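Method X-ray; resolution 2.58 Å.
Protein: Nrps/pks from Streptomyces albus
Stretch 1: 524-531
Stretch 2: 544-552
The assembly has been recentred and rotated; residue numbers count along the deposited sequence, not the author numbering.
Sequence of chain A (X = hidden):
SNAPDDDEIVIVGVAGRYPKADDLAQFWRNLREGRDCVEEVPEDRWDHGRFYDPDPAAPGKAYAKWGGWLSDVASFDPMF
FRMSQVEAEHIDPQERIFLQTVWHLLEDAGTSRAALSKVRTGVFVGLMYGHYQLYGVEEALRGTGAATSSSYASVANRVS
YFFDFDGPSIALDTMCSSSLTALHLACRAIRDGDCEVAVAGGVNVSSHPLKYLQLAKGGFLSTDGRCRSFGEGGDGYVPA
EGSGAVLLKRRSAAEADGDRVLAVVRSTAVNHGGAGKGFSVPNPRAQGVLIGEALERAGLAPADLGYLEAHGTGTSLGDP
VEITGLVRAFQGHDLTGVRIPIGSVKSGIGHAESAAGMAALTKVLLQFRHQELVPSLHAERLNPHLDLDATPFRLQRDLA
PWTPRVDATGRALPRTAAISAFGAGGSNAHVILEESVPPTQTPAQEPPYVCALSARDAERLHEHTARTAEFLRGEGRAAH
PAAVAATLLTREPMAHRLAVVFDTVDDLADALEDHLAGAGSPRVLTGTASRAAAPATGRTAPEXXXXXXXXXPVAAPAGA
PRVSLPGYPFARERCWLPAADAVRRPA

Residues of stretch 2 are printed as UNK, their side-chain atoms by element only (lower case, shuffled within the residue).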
# COMPACT_ATOMS: atom_id res chain seq x y z
N VAL A 524 36.17 30.06 -15.87
CA VAL A 524 35.30 28.93 -16.14
C VAL A 524 35.96 27.82 -16.96
O VAL A 524 36.39 28.05 -18.08
CB VAL A 524 34.06 29.39 -16.90
CG1 VAL A 524 33.17 28.21 -17.15
CG2 VAL A 524 33.31 30.41 -16.07
N LEU A 525 36.02 26.60 -16.43
CA LEU A 525 36.57 25.48 -17.18
C LEU A 525 35.45 24.50 -17.55
O LEU A 525 34.51 24.34 -16.81
CB LEU A 525 37.61 24.74 -16.36
CG LEU A 525 38.64 25.55 -15.58
CD1 LEU A 525 39.51 24.65 -14.70
CD2 LEU A 525 39.50 26.38 -16.52
N THR A 526 35.56 23.86 -18.70
CA THR A 526 34.56 22.91 -19.11
C THR A 526 35.24 21.70 -19.69
O THR A 526 36.33 21.79 -20.21
CB THR A 526 33.57 23.46 -20.16
OG1 THR A 526 34.25 23.63 -21.39
CG2 THR A 526 32.97 24.78 -19.74
N GLY A 527 34.58 20.55 -19.62
CA GLY A 527 35.11 19.38 -20.27
C GLY A 527 34.17 18.22 -20.14
O GLY A 527 33.13 18.34 -19.54
N THR A 528 34.52 17.11 -20.74
CA THR A 528 33.75 15.91 -20.58
C THR A 528 34.59 14.94 -19.79
O THR A 528 35.81 14.89 -19.95
CB THR A 528 33.34 15.34 -21.94
OG1 THR A 528 32.33 16.19 -22.49
CG2 THR A 528 32.71 13.97 -21.77
N ALA A 529 33.96 14.20 -18.90
CA ALA A 529 34.72 13.31 -18.05
C ALA A 529 35.33 12.23 -18.92
O ALA A 529 34.81 11.93 -19.97
CB ALA A 529 33.83 12.68 -16.99
N SER A 530 36.44 11.66 -18.45
CA SER A 530 37.01 10.45 -19.06
C SER A 530 37.37 9.50 -17.94
O SER A 530 37.54 9.91 -16.79
CB SER A 530 38.22 10.77 -19.96
OG SER A 530 39.13 11.62 -19.29
N ARG A 531 37.49 8.23 -18.27
CA ARG A 531 37.70 7.23 -17.25
C ARG A 531 39.12 7.33 -16.75
O ARG A 531 40.02 7.70 -17.48
CB ARG A 531 37.41 5.84 -17.81
CG ARG A 531 36.00 5.77 -18.39
CD ARG A 531 35.72 4.41 -18.98
NE ARG A 531 34.32 4.27 -19.34
CZ ARG A 531 33.84 3.26 -20.06
NH1 ARG A 531 34.65 2.31 -20.51
NH2 ARG A 531 32.55 3.18 -20.34
N UNK A 544 41.42 21.61 -7.78
CA UNK A 544 40.13 20.93 -7.68
C UNK A 544 39.29 21.15 -8.90
O UNK A 544 38.77 20.20 -9.48
c UNK A 544 40.09 21.10 -5.10
c UNK A 544 39.36 21.39 -6.43
c UNK A 544 39.26 21.49 -3.89
c UNK A 544 40.48 19.64 -5.01
N UNK A 545 39.18 22.40 -9.29
CA UNK A 545 38.54 22.75 -10.53
C UNK A 545 39.07 21.96 -11.70
O UNK A 545 38.32 21.41 -12.46
c UNK A 545 38.71 24.23 -10.79
N UNK A 546 40.37 21.91 -11.87
CA UNK A 546 40.92 21.22 -13.06
C UNK A 546 40.62 19.70 -13.06
O UNK A 546 40.43 19.08 -14.10
c UNK A 546 42.42 21.50 -13.20
c UNK A 546 42.75 22.94 -13.68
c UNK A 546 44.26 23.27 -13.69
o UNK A 546 44.99 22.82 -12.77
o UNK A 546 44.74 23.98 -14.62
N UNK A 547 40.59 19.11 -11.88
CA UNK A 547 40.36 17.69 -11.75
C UNK A 547 38.93 17.34 -12.07
O UNK A 547 38.67 16.38 -12.74
c UNK A 547 40.72 17.24 -10.34
N UNK A 548 37.99 18.14 -11.57
CA UNK A 548 36.60 18.00 -11.85
C UNK A 548 36.30 18.01 -13.32
O UNK A 548 35.57 17.15 -13.82
c UNK A 548 32.20 18.37 -11.24
c UNK A 548 35.83 19.12 -11.16
c UNK A 548 31.10 17.61 -10.86
n UNK A 548 32.26 19.47 -12.06
c UNK A 548 33.55 19.88 -12.13
c UNK A 548 34.35 19.04 -11.35
c UNK A 548 33.70 17.01 -9.94
c UNK A 548 31.33 16.54 -10.02
c UNK A 548 33.49 18.08 -10.79
c UNK A 548 32.61 16.24 -9.56
N UNK A 549 36.83 19.00 -14.01
CA UNK A 549 36.68 19.06 -15.47
C UNK A 549 37.29 17.87 -16.23
O UNK A 549 36.71 17.42 -17.24
c UNK A 549 37.19 20.42 -15.99
c UNK A 549 37.23 20.47 -17.49
c UNK A 549 36.24 21.50 -15.46
N UNK A 550 38.39 17.30 -15.74
CA UNK A 550 38.90 16.03 -16.35
C UNK A 550 37.98 14.81 -16.16
O UNK A 550 38.07 13.83 -16.94
n UNK A 550 42.91 15.80 -14.13
c UNK A 550 41.39 16.55 -15.96
c UNK A 550 42.67 15.85 -15.57
n UNK A 550 43.66 16.64 -12.15
n UNK A 550 43.78 17.95 -14.01
c UNK A 550 40.24 15.60 -15.78
c UNK A 550 43.46 16.79 -13.44
N UNK A 551 37.16 14.85 -15.11
CA UNK A 551 36.23 13.77 -14.78
C UNK A 551 36.40 13.19 -13.40
O UNK A 551 35.72 12.22 -13.05
N UNK A 552 37.28 13.78 -12.61
CA UNK A 552 37.64 13.24 -11.31
C UNK A 552 36.70 13.72 -10.23
O UNK A 552 36.30 14.88 -10.24
c UNK A 552 39.07 13.64 -10.94
O HOH W 1 38.69 14.26 -19.69

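Position 544 carries four carbons, forked at the second, and lies in a helix out of reach of the strand. A fork one carbon beyond CB marks Leu544, an aliphatic residue suited to its buried setting. Position 545 has a single carbon, its CB, pointing toward the strand 4.0 Å from Leu525 CD1. This is Ala545, whose methyl group gives the leucine a small apolar neighbour.

At 546 three carbons run in line, the second touching Leu525 and the third carrying two oxygens, the pattern of Glu546. Its CG lies 3.8 Å from Leu525 CD1, so a methylene of the side chain rests against the leucine, while the residue as a whole remains exposed, as suits a carboxylate. Position 547 again shows one carbon, buried and out of reach of stretch 1: Ala547, whose small methyl group suits a buried helical site. Position 548 has one carbon followed by fused five- and six-membered rings holding eight carbons and one nitrogen, which can only be Trp548. It is buried without touching stretch 1, and its NE1 is hydrogen-bonded elsewhere in the structure.

The side chain at 549 is one carbon bearing two more, pointing toward the strand; one terminal carbon packs on Leu525 while the other meets the backbone of Thr526 and Gly527. By shape it is Val549, with chi1 near 172° (t). CG2 packs 3.6 Å from Leu525 CB, and CG1 sits 3.2 Å from Thr526 O and 3.4 Å from Gly527 N. Gly527 makes this possible, because a CB there would clash with CG1.

Position 550 has three carbons, a nitrogen, then a carbon carrying two more nitrogens: the guanidinium of Arg550. Its CB points away from the strand, and the contact is made by its backbone. The charged side chain stays at least 5.4 Å from stretch 1, and its NE and NH2 are hydrogen-bonded elsewhere in the structure. Ser530 N donates a hydrogen bond to Arg550 O at 3.1 Å, and Ala529 CA approaches the same oxygen at 3.6 Å in a CA-H...O contact.

Position 551 has no side-chain atoms and is Gly551. Its phi of 123° closes the helix in a Schellman motif; a CB would jam against the preceding carbonyl and clash with Ala529 CB and Ser530 N. Without one, Gly551 CA comes within 3.4 Å of Ala529 CB. Position 552 has one carbon, out of contact: Ala552, compact and buried.

The contact therefore changes character along its length. Leu525, Ala545 and Val549 provide apolar packing; near the helix end, close backbones and polar links take over. There a water donates to Thr528 O (3.0 Å) and Arg550 O (2.9 Å) and accepts from Ser530 OG (2.7 Å), joining strand end, loop and helix end.

Stretch 2 544-552: LAEAWVRGA
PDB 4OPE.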